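Local coordinates for sp1 protein (Swine acute diarrhea syndrome coronavirus, PDB 6LPA), which is a coronavirus nsp1 that probably suppresses host gene expression and is associated with host cell proliferation and immune evasion, at residues 44-47 / 48-51; 9-13 / 14-18; 80-83 / 84-87. One frame throughout, in Å; residues are numbered along the deposited sequence.

Contact 1: 44-47 / 48-51; sequences FVAF and GLQD
The bond from Leu49 N to Ala46 O is the shortest sound polar link between 44-47 and 48-51, at 3.1 Å. It closes a type II beta turn that runs from Ala46 to Leu49. Gly48 occupies the third position of the turn with a positive phi, the usual place for glycine in this turn type. A CB on Gly48 would clash with Phe47 O.

A second bond braces the turn from the side. Gln50 CG sits between its backbone N and carbonyl carbon (chi1 58°), and the chain bends again at chi2 (-92°). This folds the amide back toward the turn. OE1 then accepts the N-H of Gly48 at 3.0 Å, with the donor tilted only slightly from the amide carbonyl plane. The Phe47 ring lies beside this amide and points the same way. Its CE1 is 4.1 Å from Gln50 NE2, and the ring and amide planes stand about 41° apart.

Apolar contacts line the turn as well. Ala46 CB meets Leu49 CD1 at 4.1 Å. Val45 CG1 meets Leu49 CB at the same distance, and lies 3.8 Å from Leu49 O.

The turn leads out of strand 42-46 toward strand 53-54. Val45 and Phe47 pair through their backbones with Trp88 and Arg86 of the neighbouring strand 85-91. Phe47 and Gln50 also pack on Trp88 of that strand and on Arg81 in the loop before it.

Contact 2: 9-13 / 14-18; sequences AVASD and QEISA
Asp13 and Glu15 meet in the loop that joins strand 6-11 to the short strand 16-17. Strand 6-11 belongs to the six-stranded sheet, which closes into the beta-barrel characteristic of coronavirus nsp1. The loop carries the chain from this sheet to a small parallel pair formed by strands 16-17 and 53-54.

The side chain of Asp13 can be followed outward. CB touches Gln14 N and lies 3.1 Å from Glu15 O. CG lies anti to its own carbonyl carbon, beside the backbone N (chi1 -82°), and has moved off to 4.0 Å from Glu15 O. The two carboxylate oxygens then have separate partners. OD1 accepts a hydrogen bond from Asn95 ND2, in the loop before strand 96-104. OD2 stays 3.9 Å from Glu15 O, and a water bridges the two. The water donates to OD2 at 2.8 Å. Its link to Glu15 O is modelled at 2.5 Å, a doubtful length for such a bond. The bonds to Asn95 ND2 and to the water, one on each oxygen, probably limit rotation of the carboxylate.

On the inner side of the loop, Ile16 reaches back toward the end of strand 6-11. Its CG1 lies beside the backbone N, and the ethyl branch extends from there. CG1 is 3.7 Å from Ala11 CB. Ile16 is buried and also packs on Ile52 and Ser92, while Ala11 packs on Ser94. No direct hydrogen bond joins the two halves of the loop. The terminal methyl makes the tight point: Ile16 CD1 presses on Ala11 CB at 3.3 Å, closer than usual for two carbons.

Contact 3: 80-83 / 84-87; sequences ARPR and CLRG
With chi1 at 175°, Leu85 turns CG opposite its backbone N and beside its carbonyl carbon, and this sends the isobutyl group back along the chain toward Pro82 and Ala80. CD2 is the methyl that makes the contact. It lies 4.1 Å from Pro82 CD and 3.6 Å from Ala80 O. Leu85 CB also sits 3.4 Å from Pro82 O. The leucine and the proline ring meet at a slant.

Ala80 O has a polar partner as well. Arg81 bends at chi2 (-75°), which returns its guanidinium to the backbone. NH1 donates to Ala80 O at 2.9 Å, with the oxygen in the guanidinium plane but the nitrogen well above the carbonyl plane. The same NH1 also bonds to Phe78 O, so two carbonyls hold this end of the arginine.

The chain reverses between Pro82 and Leu85. Leu85 N donates to Pro82 O across 3.4 Å, a weak bond. Cys84 takes a positive phi (67°) at the third position of the turn. Its CB is pressed to 2.9 Å from Arg83 O, a crowded fit that comes with this backbone shape.

The Arg83 CA-CB bond is directed away from 84-87, and NH1 forms a salt bridge with Asp60 of the second subunit. Pro82 packs on Phe61 of that subunit, so the turn belongs to the dimer contact of the assembly.

The arrangement is a type II beta turn leading into strand 85-91. A classic beta bulge follows at once, where Arg86 and Gly87 both face Leu65 of strand 61-66.

How the contacts relate
The three contacts are local: two beta turns (1 and 3) and a connecting loop (2), each at an end of a strand of the same sheet. Contact 1 lies between the other two. Its Phe44 N and O pair with Ala9 O (2.8 Å) and Ala11 N (3.1 Å) of contact 2, probable hydrogen bonds that join strands 42-46 and 6-11. On its other flank, Phe47 N probably bonds to Arg86 O of contact 3 at 2.9 Å, and Phe47 CE1 packs 3.5 Å from Arg81 NE. Contacts 2 and 3 do not touch; their centres are about 19 Å apart. Strand 42-46 therefore connects them and closes the barrel. Contact 3 alone reaches the second subunit.

Contact 1: 44-47 / 48-51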
ATOM      1  N   PHE A  44     -16.395   0.560  -7.082  1.00 45.16           N
ATOM      2  CA  PHE A  44     -15.514   1.714  -7.059  1.00 46.56           C
ATOM      3  C   PHE A  44     -16.097   2.797  -6.161  1.00 50.70           C
ATOM      4  O   PHE A  44     -17.244   3.216  -6.340  1.00 44.97           O
ATOM      5  CB  PHE A  44     -15.292   2.280  -8.457  1.00 44.54           C
ATOM      6  CG  PHE A  44     -14.483   3.557  -8.456  1.00 45.55           C
ATOM      7  CD1 PHE A  44     -13.100   3.513  -8.508  1.00 48.31           C
ATOM      8  CD2 PHE A  44     -15.105   4.797  -8.390  1.00 43.97           C
ATOM      9  CE1 PHE A  44     -12.359   4.690  -8.503  1.00 47.21           C
ATOM     10  CE2 PHE A  44     -14.383   5.963  -8.386  1.00 43.10           C
ATOM     11  CZ  PHE A  44     -13.008   5.916  -8.436  1.00 48.11           C
ATOM     12  N   VAL A  45     -15.287   3.287  -5.234  1.00 47.46           N
ATOM     13  CA  VAL A  45     -15.704   4.287  -4.275  1.00 46.39           C
ATOM     14  C   VAL A  45     -14.755   5.453  -4.467  1.00 47.61           C
ATOM     15  O   VAL A  45     -13.543   5.313  -4.258  1.00 45.82           O
ATOM     16  CB  VAL A  45     -15.663   3.748  -2.840  1.00 48.25           C
ATOM     17  CG1 VAL A  45     -16.219   4.774  -1.846  1.00 43.79           C
ATOM     18  CG2 VAL A  45     -16.411   2.418  -2.779  1.00 48.84           C
ATOM     19  N   ALA A  46     -15.292   6.588  -4.902  1.00 43.64           N
ATOM     20  CA  ALA A  46     -14.471   7.763  -5.138  1.00 45.91           C
ATOM     21  C   ALA A  46     -13.873   8.270  -3.828  1.00 46.46           C
ATOM     22  O   ALA A  46     -14.461   8.130  -2.750  1.00 46.91           O
ATOM     23  CB  ALA A  46     -15.304   8.868  -5.792  1.00 44.68           C
ATOM     24  N   PHE A  47     -12.692   8.865  -3.924  1.00 47.09           N
ATOM     25  CA  PHE A  47     -12.135   9.535  -2.762  1.00 49.18           C
ATOM     26  C   PHE A  47     -13.028  10.710  -2.393  1.00 51.59           C
ATOM     27  O   PHE A  47     -13.433  11.495  -3.260  1.00 48.78           O
ATOM     28  CB  PHE A  47     -10.717  10.030  -3.028  1.00 46.53           C
ATOM     29  CG  PHE A  47     -10.120  10.758  -1.848  1.00 48.97           C
ATOM     30  CD1 PHE A  47      -9.547  10.045  -0.800  1.00 50.38           C
ATOM     31  CD2 PHE A  47     -10.210  12.143  -1.744  1.00 48.52           C
ATOM     32  CE1 PHE A  47      -9.030  10.686   0.314  1.00 51.66           C
ATOM     33  CE2 PHE A  47      -9.671  12.798  -0.651  1.00 51.41           C
ATOM     34  CZ  PHE A  47      -9.087  12.061   0.399  1.00 54.51           C
ATOM     35  N   GLY A  48     -13.317  10.840  -1.101  1.00 44.67           N
ATOM     36  CA  GLY A  48     -14.308  11.772  -0.617  1.00 51.85           C
ATOM     37  C   GLY A  48     -15.580  11.106  -0.160  1.00 57.63           C
ATOM     38  O   GLY A  48     -16.333  11.706   0.617  1.00 61.23           O
ATOM     39  N   LEU A  49     -15.821   9.864  -0.593  1.00 53.83           N
ATOM     40  CA  LEU A  49     -17.004   9.107  -0.218  1.00 50.36           C
ATOM     41  C   LEU A  49     -16.683   7.940   0.708  1.00 53.00           C
ATOM     42  O   LEU A  49     -17.533   7.078   0.917  1.00 53.29           O
ATOM     43  CB  LEU A  49     -17.729   8.601  -1.471  1.00 55.35           C
ATOM     44  CG  LEU A  49     -17.967   9.624  -2.577  1.00 52.72           C
ATOM     45  CD1 LEU A  49     -18.834   9.028  -3.687  1.00 54.75           C
ATOM     46  CD2 LEU A  49     -18.598  10.869  -2.021  1.00 54.83           C
ATOM     47  N   GLN A  50     -15.485   7.897   1.298  1.00 50.34           N
ATOM     48  CA  GLN A  50     -15.170   6.770   2.168  1.00 48.67           C
ATOM     49  C   GLN A  50     -16.104   6.707   3.358  1.00 51.48           C
ATOM     50  O   GLN A  50     -16.269   5.636   3.947  1.00 52.82           O
ATOM     51  CB  GLN A  50     -13.711   6.827   2.650  1.00 52.91           C
ATOM     52  CG  GLN A  50     -13.345   8.096   3.408  1.00 49.55           C
ATOM     53  CD  GLN A  50     -12.797   9.152   2.480  1.00 52.30           C
ATOM     54  OE1 GLN A  50     -13.038   9.107   1.271  1.00 48.89           O
ATOM     55  NE2 GLN A  50     -12.045  10.103   3.029  1.00 49.45           N
ATOM     56  N   ASP A  51     -16.738   7.820   3.721  1.00 53.42           N
ATOM     57  CA  ASP A  51     -17.651   7.739   4.847  1.00 56.78           C
ATOM     58  C   ASP A  51     -18.956   7.021   4.474  1.00 58.08           C
ATOM     59  O   ASP A  51     -19.744   6.727   5.374  1.00 57.19           O
ATOM     60  CB  ASP A  51     -17.887   9.155   5.423  1.00 53.06           C
ATOM     61  CG  ASP A  51     -16.572   9.825   5.946  1.00 66.24           C
ATOM     62  OD1 ASP A  51     -15.565   9.120   6.204  1.00 60.90           O
ATOM     63  OD2 ASP A  51     -16.541  11.071   6.100  1.00 66.94           O
TER

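Contact 2: 9-13 / 14-18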
ATOM      1  N   ALA A   9     -18.030  -1.179 -11.603  1.00 45.06           N
ATOM      2  CA  ALA A   9     -19.296  -0.935 -10.936  1.00 43.59           C
ATOM      3  C   ALA A   9     -19.104   0.152  -9.882  1.00 49.86           C
ATOM      4  O   ALA A   9     -18.564  -0.106  -8.801  1.00 50.86           O
ATOM      5  CB  ALA A   9     -19.836  -2.220 -10.321  1.00 42.96           C
ATOM      6  N   VAL A  10     -19.554   1.361 -10.192  1.00 48.39           N
ATOM      7  CA  VAL A  10     -19.385   2.507  -9.305  1.00 48.12           C
ATOM      8  C   VAL A  10     -20.534   2.537  -8.311  1.00 50.08           C
ATOM      9  O   VAL A  10     -21.708   2.527  -8.703  1.00 44.21           O
ATOM     10  CB  VAL A  10     -19.322   3.810 -10.105  1.00 50.13           C
ATOM     11  CG1 VAL A  10     -19.301   5.015  -9.146  1.00 49.50           C
ATOM     12  CG2 VAL A  10     -18.114   3.783 -11.042  1.00 47.10           C
ATOM     13  N   ALA A  11     -20.198   2.584  -7.022  1.00 46.76           N
ATOM     14  CA  ALA A  11     -21.216   2.493  -5.990  1.00 46.70           C
ATOM     15  C   ALA A  11     -22.185   3.663  -6.103  1.00 45.34           C
ATOM     16  O   ALA A  11     -21.784   4.788  -6.406  1.00 48.49           O
ATOM     17  CB  ALA A  11     -20.554   2.464  -4.614  1.00 47.11           C
ATOM     18  N   SER A  12     -23.479   3.385  -5.881  1.00 48.09           N
ATOM     19  CA  SER A  12     -24.476   4.445  -5.941  1.00 48.19           C
ATOM     20  C   SER A  12     -25.423   4.451  -4.743  1.00 51.69           C
ATOM     21  O   SER A  12     -26.349   5.270  -4.717  1.00 57.28           O
ATOM     22  CB  SER A  12     -25.305   4.356  -7.236  1.00 48.41           C
ATOM     23  OG  SER A  12     -25.902   3.089  -7.333  1.00 53.53           O
ATOM     24  N   ASP A  13     -25.238   3.581  -3.756  1.00 46.70           N
ATOM     25  CA  ASP A  13     -26.106   3.582  -2.589  1.00 55.16           C
ATOM     26  C   ASP A  13     -25.725   4.687  -1.596  1.00 55.25           C
ATOM     27  O   ASP A  13     -24.578   5.146  -1.538  1.00 48.70           O
ATOM     28  CB  ASP A  13     -26.039   2.245  -1.851  1.00 50.49           C
ATOM     29  CG  ASP A  13     -26.917   1.198  -2.459  1.00 53.86           C
ATOM     30  OD1 ASP A  13     -27.858   1.566  -3.194  1.00 56.43           O
ATOM     31  OD2 ASP A  13     -26.665   0.007  -2.183  1.00 52.38           O
ATOM     32  N   GLN A  14     -26.716   5.081  -0.786  1.00 56.19           N
ATOM     33  CA  GLN A  14     -26.468   5.955   0.364  1.00 56.93           C
ATOM     34  C   GLN A  14     -25.406   5.382   1.296  1.00 57.32           C
ATOM     35  O   GLN A  14     -24.558   6.118   1.819  1.00 59.42           O
ATOM     36  CB  GLN A  14     -27.759   6.151   1.152  1.00 54.42           C
ATOM     37  CG  GLN A  14     -28.428   7.443   0.907  1.00 58.85           C
ATOM     38  CD  GLN A  14     -27.655   8.616   1.455  1.00 56.82           C
ATOM     39  OE1 GLN A  14     -26.523   8.489   1.962  1.00 57.69           O
ATOM     40  NE2 GLN A  14     -28.250   9.779   1.326  1.00 48.24           N
ATOM     41  N   GLU A  15     -25.475   4.083   1.562  1.00 58.75           N
ATOM     42  CA  GLU A  15     -24.500   3.389   2.386  1.00 59.89           C
ATOM     43  C   GLU A  15     -23.975   2.192   1.613  1.00 57.20           C
ATOM     44  O   GLU A  15     -24.720   1.544   0.872  1.00 59.91           O
ATOM     45  CB  GLU A  15     -25.101   2.932   3.737  1.00 65.55           C
ATOM     46  CG  GLU A  15     -24.755   3.861   4.899  1.00 72.65           C
ATOM     47  CD  GLU A  15     -24.740   3.149   6.249  1.00 74.41           C
ATOM     48  OE1 GLU A  15     -24.250   3.754   7.230  1.00 73.94           O
ATOM     49  OE2 GLU A  15     -25.219   1.991   6.325  1.00 72.30           O
ATOM     50  N   ILE A  16     -22.692   1.910   1.784  1.00 51.71           N
ATOM     51  CA  ILE A  16     -22.004   0.858   1.049  1.00 58.22           C
ATOM     52  C   ILE A  16     -21.501  -0.117   2.096  1.00 57.16           C
ATOM     53  O   ILE A  16     -20.577   0.201   2.854  1.00 54.16           O
ATOM     54  CB  ILE A  16     -20.851   1.414   0.190  1.00 57.38           C
ATOM     55  CG1 ILE A  16     -21.392   2.213  -0.999  1.00 58.96           C
ATOM     56  CG2 ILE A  16     -19.942   0.315  -0.344  1.00 58.96           C
ATOM     57  CD1 ILE A  16     -20.423   3.340  -1.445  1.00 54.01           C
ATOM     58  N   SER A  17     -22.131  -1.281   2.181  1.00 51.84           N
ATOM     59  CA  SER A  17     -21.578  -2.339   3.013  1.00 54.93           C
ATOM     60  C   SER A  17     -20.494  -3.081   2.234  1.00 53.23           C
ATOM     61  O   SER A  17     -20.720  -3.505   1.094  1.00 51.04           O
ATOM     62  CB  SER A  17     -22.674  -3.303   3.451  1.00 56.14           C
ATOM     63  OG  SER A  17     -22.073  -4.420   4.072  1.00 59.55           O
ATOM     64  N   ALA A  18     -19.311  -3.224   2.836  1.00 51.82           N
ATOM     65  CA  ALA A  18     -18.143  -3.709   2.116  1.00 47.90           C
ATOM     66  C   ALA A  18     -17.205  -4.405   3.090  1.00 51.97           C
ATOM     67  O   ALA A  18     -17.462  -4.477   4.293  1.00 54.22           O
ATOM     68  CB  ALA A  18     -17.432  -2.561   1.391  1.00 42.18           C
TER
HETATM   69  O   HOH W   1     -25.033  -0.734   0.010  1.00 60.51           O

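Contact 3: 80-83 / 84-87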
ATOM      1  N   ALA A  80      -4.693   4.441   3.820  1.00 48.90           N
ATOM      2  CA  ALA A  80      -3.544   5.114   3.219  1.00 50.27           C
ATOM      3  C   ALA A  80      -3.983   6.310   2.374  1.00 51.35           C
ATOM      4  O   ALA A  80      -5.047   6.304   1.744  1.00 47.42           O
ATOM      5  CB  ALA A  80      -2.731   4.145   2.359  1.00 48.00           C
ATOM      6  N   ARG A  81      -3.139   7.340   2.354  1.00 51.69           N
ATOM      7  CA  ARG A  81      -3.444   8.612   1.696  1.00 50.73           C
ATOM      8  C   ARG A  81      -2.258   9.105   0.869  1.00 52.64           C
ATOM      9  O   ARG A  81      -1.586  10.075   1.239  1.00 52.12           O
ATOM     10  CB  ARG A  81      -3.849   9.668   2.727  1.00 49.59           C
ATOM     11  CG  ARG A  81      -5.154   9.389   3.449  1.00 49.23           C
ATOM     12  CD  ARG A  81      -6.343   9.656   2.539  1.00 44.95           C
ATOM     13  NE  ARG A  81      -7.613   9.400   3.215  1.00 47.07           N
ATOM     14  CZ  ARG A  81      -8.126   8.192   3.409  1.00 47.95           C
ATOM     15  NH1 ARG A  81      -7.490   7.109   2.974  1.00 46.73           N
ATOM     16  NH2 ARG A  81      -9.283   8.064   4.034  1.00 49.99           N
ATOM     17  N   PRO A  82      -1.999   8.497  -0.287  1.00 54.18           N
ATOM     18  CA  PRO A  82      -1.050   9.091  -1.226  1.00 52.43           C
ATOM     19  C   PRO A  82      -1.697  10.244  -1.976  1.00 55.86           C
ATOM     20  O   PRO A  82      -2.925  10.369  -2.065  1.00 57.42           O
ATOM     21  CB  PRO A  82      -0.722   7.943  -2.179  1.00 54.23           C
ATOM     22  CG  PRO A  82      -1.995   7.184  -2.234  1.00 53.82           C
ATOM     23  CD  PRO A  82      -2.623   7.287  -0.851  1.00 52.41           C
ATOM     24  N   ARG A  83      -0.844  11.101  -2.521  1.00 52.97           N
ATOM     25  CA  ARG A  83      -1.343  12.156  -3.383  1.00 58.87           C
ATOM     26  C   ARG A  83      -1.984  11.541  -4.624  1.00 59.20           C
ATOM     27  O   ARG A  83      -1.618  10.443  -5.062  1.00 60.44           O
ATOM     28  CB  ARG A  83      -0.216  13.110  -3.784  1.00 63.86           C
ATOM     29  CG  ARG A  83       0.624  13.615  -2.619  1.00 58.75           C
ATOM     30  CD  ARG A  83       2.066  13.879  -3.072  1.00 62.98           C
ATOM     31  NE  ARG A  83       2.942  14.400  -2.015  1.00 63.99           N
ATOM     32  CZ  ARG A  83       3.986  13.744  -1.504  1.00 64.95           C
ATOM     33  NH1 ARG A  83       4.288  12.521  -1.928  1.00 61.76           N
ATOM     34  NH2 ARG A  83       4.729  14.308  -0.559  1.00 64.15           N
ATOM     35  N   CYS A  84      -2.974  12.237  -5.168  1.00 61.04           N
ATOM     36  CA  CYS A  84      -3.656  11.793  -6.382  1.00 59.22           C
ATOM     37  C   CYS A  84      -4.457  10.518  -6.161  1.00 57.24           C
ATOM     38  O   CYS A  84      -4.846   9.861  -7.133  1.00 54.78           O
ATOM     39  CB  CYS A  84      -2.670  11.577  -7.535  1.00 58.95           C
ATOM     40  SG  CYS A  84      -1.696  13.050  -7.907  1.00 76.67           S
ATOM     41  N   LEU A  85      -4.704  10.134  -4.908  1.00 48.94           N
ATOM     42  CA  LEU A  85      -5.624   9.031  -4.661  1.00 50.79           C
ATOM     43  C   LEU A  85      -7.007   9.414  -5.184  1.00 46.74           C
ATOM     44  O   LEU A  85      -7.582  10.421  -4.769  1.00 49.62           O
ATOM     45  CB  LEU A  85      -5.678   8.701  -3.166  1.00 48.62           C
ATOM     46  CG  LEU A  85      -6.701   7.636  -2.760  1.00 48.83           C
ATOM     47  CD1 LEU A  85      -6.405   6.310  -3.485  1.00 45.75           C
ATOM     48  CD2 LEU A  85      -6.684   7.425  -1.253  1.00 49.65           C
ATOM     49  N   ARG A  86      -7.538   8.619  -6.104  1.00 45.63           N
ATOM     50  CA  ARG A  86      -8.833   8.926  -6.706  1.00 49.12           C
ATOM     51  C   ARG A  86      -9.966   8.068  -6.174  1.00 48.89           C
ATOM     52  O   ARG A  86     -11.134   8.434  -6.335  1.00 48.17           O
ATOM     53  CB  ARG A  86      -8.766   8.756  -8.230  1.00 47.90           C
ATOM     54  CG  ARG A  86      -7.706   9.604  -8.875  1.00 44.15           C
ATOM     55  CD  ARG A  86      -7.912  11.072  -8.476  1.00 46.37           C
ATOM     56  NE  ARG A  86      -6.832  11.888  -9.010  1.00 51.47           N
ATOM     57  CZ  ARG A  86      -6.608  13.163  -8.705  1.00 52.26           C
ATOM     58  NH1 ARG A  86      -7.404  13.822  -7.857  1.00 49.05           N
ATOM     59  NH2 ARG A  86      -5.576  13.781  -9.267  1.00 54.40           N
ATOM     60  N   GLY A  87      -9.661   6.942  -5.556  1.00 47.13           N
ATOM     61  CA  GLY A  87     -10.712   6.094  -5.047  1.00 46.94           C
ATOM     62  C   GLY A  87     -10.212   4.673  -4.890  1.00 47.23           C
ATOM     63  O   GLY A  87      -9.025   4.397  -5.036  1.00 49.18           O
TER